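Local coordinates for lysine-sensitive aspartokinase 3 (Escherichia coli, PDB 2J0W), which catalyses the ATP-dependent phosphorylation of L-aspartate to 4-phospho-L-aspartate, the first step of lysine biosynthesis, under allosteric feedback inhibition by lysine, at residues L38-A52 against T111-T123. Sequence-based numbering, arbitrary orientation.
With ASP (aspartic acid), chain B.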
loop_
_atom_site.group_PDB
_atom_site.type_symbol
_atom_site.label_atom_id
_atom_site.label_comp_id
_atom_site.label_asym_id
_atom_site.label_seq_id
_atom_site.Cartn_x
_atom_site.Cartn_y
_atom_site.Cartn_z
ATOM N N LEU A 38 38.806 -1.685 -2.909
ATOM C CA LEU A 38 39.000 -1.146 -1.569
ATOM C C LEU A 38 38.176 0.088 -1.301
ATOM O O LEU A 38 37.937 0.887 -2.200
ATOM C CB LEU A 38 40.459 -0.763 -1.348
ATOM C CG LEU A 38 41.574 -1.798 -1.451
ATOM C CD1 LEU A 38 42.900 -1.081 -1.228
ATOM C CD2 LEU A 38 41.372 -2.905 -0.425
ATOM N N SER A 39 37.737 0.217 -0.056
ATOM C CA SER A 39 36.997 1.383 0.393
ATOM C C SER A 39 38.145 2.155 1.021
ATOM O O SER A 39 39.267 1.660 1.065
ATOM C CB SER A 39 35.996 1.033 1.504
ATOM O OG SER A 39 34.916 0.231 1.062
ATOM N N ALA A 40 37.880 3.353 1.517
ATOM C CA ALA A 40 38.930 4.127 2.149
ATOM C C ALA A 40 39.058 3.577 3.561
ATOM O O ALA A 40 38.152 2.909 4.062
ATOM C CB ALA A 40 38.545 5.600 2.177
ATOM N N SER A 41 40.176 3.860 4.211
ATOM C CA SER A 41 40.385 3.380 5.570
ATOM C C SER A 41 39.335 3.913 6.544
ATOM O O SER A 41 38.824 5.018 6.380
ATOM C CB SER A 41 41.784 3.764 6.037
ATOM O OG SER A 41 42.752 3.230 5.149
ATOM N N ALA A 42 39.014 3.108 7.551
ATOM C CA ALA A 42 38.022 3.471 8.556
ATOM C C ALA A 42 38.164 4.928 8.960
ATOM O O ALA A 42 39.280 5.401 9.167
ATOM C CB ALA A 42 38.181 2.585 9.773
ATOM N N GLY A 43 37.036 5.635 9.051
ATOM C CA GLY A 43 37.043 7.037 9.451
ATOM C C GLY A 43 37.313 8.084 8.375
ATOM O O GLY A 43 36.830 9.213 8.475
ATOM N N ILE A 44 38.081 7.728 7.350
ATOM C CA ILE A 44 38.401 8.677 6.294
ATOM C C ILE A 44 37.175 9.319 5.651
ATOM O O ILE A 44 37.047 10.542 5.635
ATOM C CB ILE A 44 39.279 8.022 5.188
ATOM C CG1 ILE A 44 40.677 7.751 5.740
ATOM C CG2 ILE A 44 39.423 8.952 3.989
ATOM C CD1 ILE A 44 41.388 9.019 6.240
ATOM N N THR A 45 36.261 8.506 5.137
ATOM C CA THR A 45 35.084 9.053 4.477
ATOM C C THR A 45 34.284 10.012 5.347
ATOM O O THR A 45 33.850 11.056 4.856
ATOM C CB THR A 45 34.173 7.928 3.929
ATOM O OG1 THR A 45 34.879 7.219 2.900
ATOM C CG2 THR A 45 32.888 8.508 3.324
ATOM N N ASN A 46 34.084 9.680 6.624
ATOM C CA ASN A 46 33.334 10.581 7.509
ATOM C C ASN A 46 34.112 11.895 7.683
ATOM O O ASN A 46 33.533 12.982 7.678
ATOM C CB ASN A 46 33.099 9.975 8.900
ATOM C CG ASN A 46 32.254 8.704 8.869
ATOM O OD1 ASN A 46 31.356 8.538 8.037
ATOM N ND2 ASN A 46 32.532 7.808 9.805
ATOM N N LEU A 47 35.422 11.798 7.844
ATOM C CA LEU A 47 36.206 13.013 8.004
ATOM C C LEU A 47 36.026 13.860 6.747
ATOM O O LEU A 47 35.656 15.042 6.823
ATOM C CB LEU A 47 37.682 12.669 8.235
ATOM C CG LEU A 47 37.941 12.184 9.671
ATOM C CD1 LEU A 47 39.367 11.645 9.833
ATOM C CD2 LEU A 47 37.687 13.348 10.628
ATOM N N LEU A 48 36.253 13.228 5.597
ATOM C CA LEU A 48 36.125 13.881 4.298
ATOM C C LEU A 48 34.752 14.497 4.080
ATOM O O LEU A 48 34.640 15.583 3.508
ATOM C CB LEU A 48 36.427 12.890 3.175
ATOM C CG LEU A 48 37.915 12.550 3.071
ATOM C CD1 LEU A 48 38.141 11.543 1.971
ATOM C CD2 LEU A 48 38.716 13.831 2.797
ATOM N N VAL A 49 33.708 13.818 4.539
ATOM C CA VAL A 49 32.364 14.345 4.379
ATOM C C VAL A 49 32.166 15.564 5.286
ATOM O O VAL A 49 31.529 16.543 4.898
ATOM C CB VAL A 49 31.305 13.262 4.696
ATOM C CG1 VAL A 49 29.937 13.906 4.936
ATOM C CG2 VAL A 49 31.226 12.275 3.537
ATOM N N ALA A 50 32.721 15.518 6.488
ATOM C CA ALA A 50 32.572 16.646 7.395
ATOM C C ALA A 50 33.264 17.874 6.806
ATOM O O ALA A 50 32.828 19.005 7.030
ATOM C CB ALA A 50 33.164 16.316 8.743
ATOM N N LEU A 51 34.344 17.646 6.058
ATOM C CA LEU A 51 35.082 18.743 5.439
ATOM C C LEU A 51 34.356 19.322 4.222
ATOM O O LEU A 51 34.457 20.518 3.940
ATOM C CB LEU A 51 36.465 18.278 5.035
ATOM C CG LEU A 51 37.450 18.064 6.178
ATOM C CD1 LEU A 51 38.689 17.351 5.647
ATOM C CD2 LEU A 51 37.813 19.410 6.795
ATOM N N ALA A 52 33.616 18.481 3.508
ATOM C CA ALA A 52 32.878 18.945 2.347
ATOM C C ALA A 52 31.631 19.701 2.789
ATOM O O ALA A 52 30.861 20.183 1.969
ATOM C CB ALA A 52 32.500 17.769 1.448
ATOM N N THR A 111 31.473 17.673 -3.021
ATOM C CA THR A 111 31.558 16.626 -2.011
ATOM C C THR A 111 32.021 15.281 -2.613
ATOM O O THR A 111 32.928 14.627 -2.080
ATOM C CB THR A 111 30.198 16.460 -1.329
ATOM O OG1 THR A 111 29.970 17.568 -0.444
ATOM C CG2 THR A 111 30.148 15.149 -0.547
ATOM N N ASP A 112 31.411 14.879 -3.728
ATOM C CA ASP A 112 31.790 13.632 -4.384
ATOM C C ASP A 112 33.260 13.694 -4.781
ATOM O O ASP A 112 33.991 12.712 -4.648
ATOM C CB ASP A 112 30.931 13.383 -5.636
ATOM C CG ASP A 112 29.694 12.532 -5.352
ATOM O OD1 ASP A 112 29.325 12.379 -4.170
ATOM O OD2 ASP A 112 29.080 12.021 -6.314
ATOM N N GLU A 113 33.691 14.857 -5.266
ATOM C CA GLU A 113 35.075 15.031 -5.704
ATOM C C GLU A 113 36.067 15.006 -4.553
ATOM O O GLU A 113 37.162 14.465 -4.671
ATOM C CB GLU A 113 35.233 16.343 -6.458
ATOM C CG GLU A 113 36.692 16.689 -6.757
ATOM C CD GLU A 113 37.415 15.621 -7.558
ATOM O OE1 GLU A 113 36.870 15.165 -8.587
ATOM O OE2 GLU A 113 38.540 15.247 -7.168
ATOM N N LEU A 114 35.690 15.611 -3.438
ATOM C CA LEU A 114 36.574 15.637 -2.293
ATOM C C LEU A 114 36.528 14.277 -1.613
ATOM O O LEU A 114 37.560 13.720 -1.250
ATOM C CB LEU A 114 36.123 16.731 -1.330
ATOM C CG LEU A 114 37.079 17.098 -0.205
ATOM C CD1 LEU A 114 36.550 18.333 0.493
ATOM C CD2 LEU A 114 37.210 15.953 0.762
ATOM N N VAL A 115 35.333 13.727 -1.438
ATOM C CA VAL A 115 35.252 12.444 -0.759
ATOM C C VAL A 115 35.897 11.322 -1.544
ATOM O O VAL A 115 36.346 10.347 -0.970
ATOM C CB VAL A 115 33.803 12.049 -0.425
ATOM C CG1 VAL A 115 33.756 10.581 -0.049
ATOM C CG2 VAL A 115 33.276 12.894 0.744
ATOM N N SER A 116 35.962 11.457 -2.854
ATOM C CA SER A 116 36.556 10.413 -3.662
ATOM C C SER A 116 37.999 10.139 -3.222
ATOM O O SER A 116 38.466 8.993 -3.267
ATOM C CB SER A 116 36.525 10.828 -5.122
ATOM O OG SER A 116 37.319 11.979 -5.292
ATOM N N HIS A 117 38.697 11.181 -2.781
ATOM C CA HIS A 117 40.090 11.053 -2.334
ATOM C C HIS A 117 40.430 9.925 -1.338
ATOM O O HIS A 117 41.565 9.439 -1.330
ATOM C CB HIS A 117 40.573 12.395 -1.779
ATOM C CG HIS A 117 40.811 13.425 -2.840
ATOM N ND1 HIS A 117 39.792 13.963 -3.597
ATOM C CD2 HIS A 117 41.958 13.961 -3.321
ATOM C CE1 HIS A 117 40.301 14.782 -4.502
ATOM N NE2 HIS A 117 41.613 14.797 -4.356
ATOM N N GLY A 118 39.466 9.507 -0.516
ATOM C CA GLY A 118 39.704 8.444 0.457
ATOM C C GLY A 118 40.105 7.121 -0.178
ATOM O O GLY A 118 41.167 6.560 0.130
ATOM N N GLU A 119 39.267 6.611 -1.073
ATOM C CA GLU A 119 39.586 5.358 -1.748
ATOM C C GLU A 119 40.808 5.527 -2.661
ATOM O O GLU A 119 41.459 4.553 -3.021
ATOM C CB GLU A 119 38.395 4.837 -2.557
ATOM C CG GLU A 119 37.070 5.578 -2.363
ATOM C CD GLU A 119 36.505 5.495 -0.961
ATOM O OE1 GLU A 119 36.386 6.553 -0.318
ATOM O OE2 GLU A 119 36.172 4.386 -0.504
ATOM N N LEU A 120 41.134 6.753 -3.046
ATOM C CA LEU A 120 42.325 6.928 -3.868
ATOM C C LEU A 120 43.560 6.657 -3.007
ATOM O O LEU A 120 44.436 5.881 -3.392
ATOM C CB LEU A 120 42.388 8.339 -4.467
ATOM C CG LEU A 120 41.483 8.532 -5.697
ATOM C CD1 LEU A 120 41.515 9.968 -6.174
ATOM C CD2 LEU A 120 41.939 7.606 -6.812
ATOM N N MET A 121 43.625 7.272 -1.830
ATOM C CA MET A 121 44.775 7.063 -0.954
ATOM C C MET A 121 44.889 5.619 -0.476
ATOM O O MET A 121 45.975 5.069 -0.452
ATOM C CB MET A 121 44.725 8.012 0.255
ATOM C CG MET A 121 44.950 9.465 -0.122
ATOM S SD MET A 121 44.436 10.598 1.165
ATOM C CE MET A 121 45.932 10.764 2.044
ATOM N N SER A 122 43.776 4.997 -0.110
ATOM C CA SER A 122 43.831 3.617 0.359
ATOM C C SER A 122 44.348 2.649 -0.710
ATOM O O SER A 122 45.220 1.847 -0.424
ATOM C CB SER A 122 42.457 3.156 0.860
ATOM O OG SER A 122 41.532 3.029 -0.206
ATOM N N THR A 123 43.831 2.720 -1.936
ATOM C CA THR A 123 44.299 1.808 -2.985
ATOM C C THR A 123 45.760 2.040 -3.365
ATOM O O THR A 123 46.441 1.108 -3.776
ATOM C CB THR A 123 43.456 1.898 -4.277
ATOM O OG1 THR A 123 43.406 3.255 -4.725
ATOM C CG2 THR A 123 42.063 1.390 -4.038
HETATM N N ASP B . 33.971 4.697 1.519
HETATM C CA ASP B . 32.524 4.843 1.387
HETATM C C ASP B . 31.963 5.017 2.815
HETATM O O ASP B . 32.777 5.179 3.757
HETATM C CB ASP B . 31.941 3.609 0.632
HETATM C CG ASP B . 31.999 2.248 1.360
HETATM O OD1 ASP B . 32.504 2.208 2.525
HETATM O OD2 ASP B . 31.541 1.204 0.768
HETATM O OXT ASP B . 30.697 4.950 2.984
#
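The aspartate site of the amino acid kinase domain lies where E119 of helix 108-131 meets A40 and T45, in the loop and helix that follow strand 33-38. The substrate amino N is gripped by two acceptors, T45 OG1 and E119 OE2, each 3.0 Å away. The same OE2 takes a weak bond from A40 N (2.8 Å, 119° at the hydrogen), tying the carboxylate to the loop; the glutamate chain bends at CB-CG (chi2 -64°) to bring it there. Replacing the E119 carboxylate by the methyl of an alanine is likely to take one of two acceptors from the substrate amino N and leave A40 N without this weak one. S122 OG lies 2.9 Å from S39 O. Behind the site helix 44-51 runs nearly antiparallel to 111-123, their axes coming within 8.6 Å at closest approach. L48 is a knob among L114, V115, H117 and G118, its CD1 3.5 Å from G118 N; A40 CB and I44 CG2 pack directly on the G118 backbone. V49 CG2 meets V115 CG2 at 3.5 Å, and A52 CB rests against T111. R198, G199 and S201 also hydrogen-bond the aspartate, helix 57-75 packs on I44, L48 and L51, and strand 178-182 borders L38 and E119.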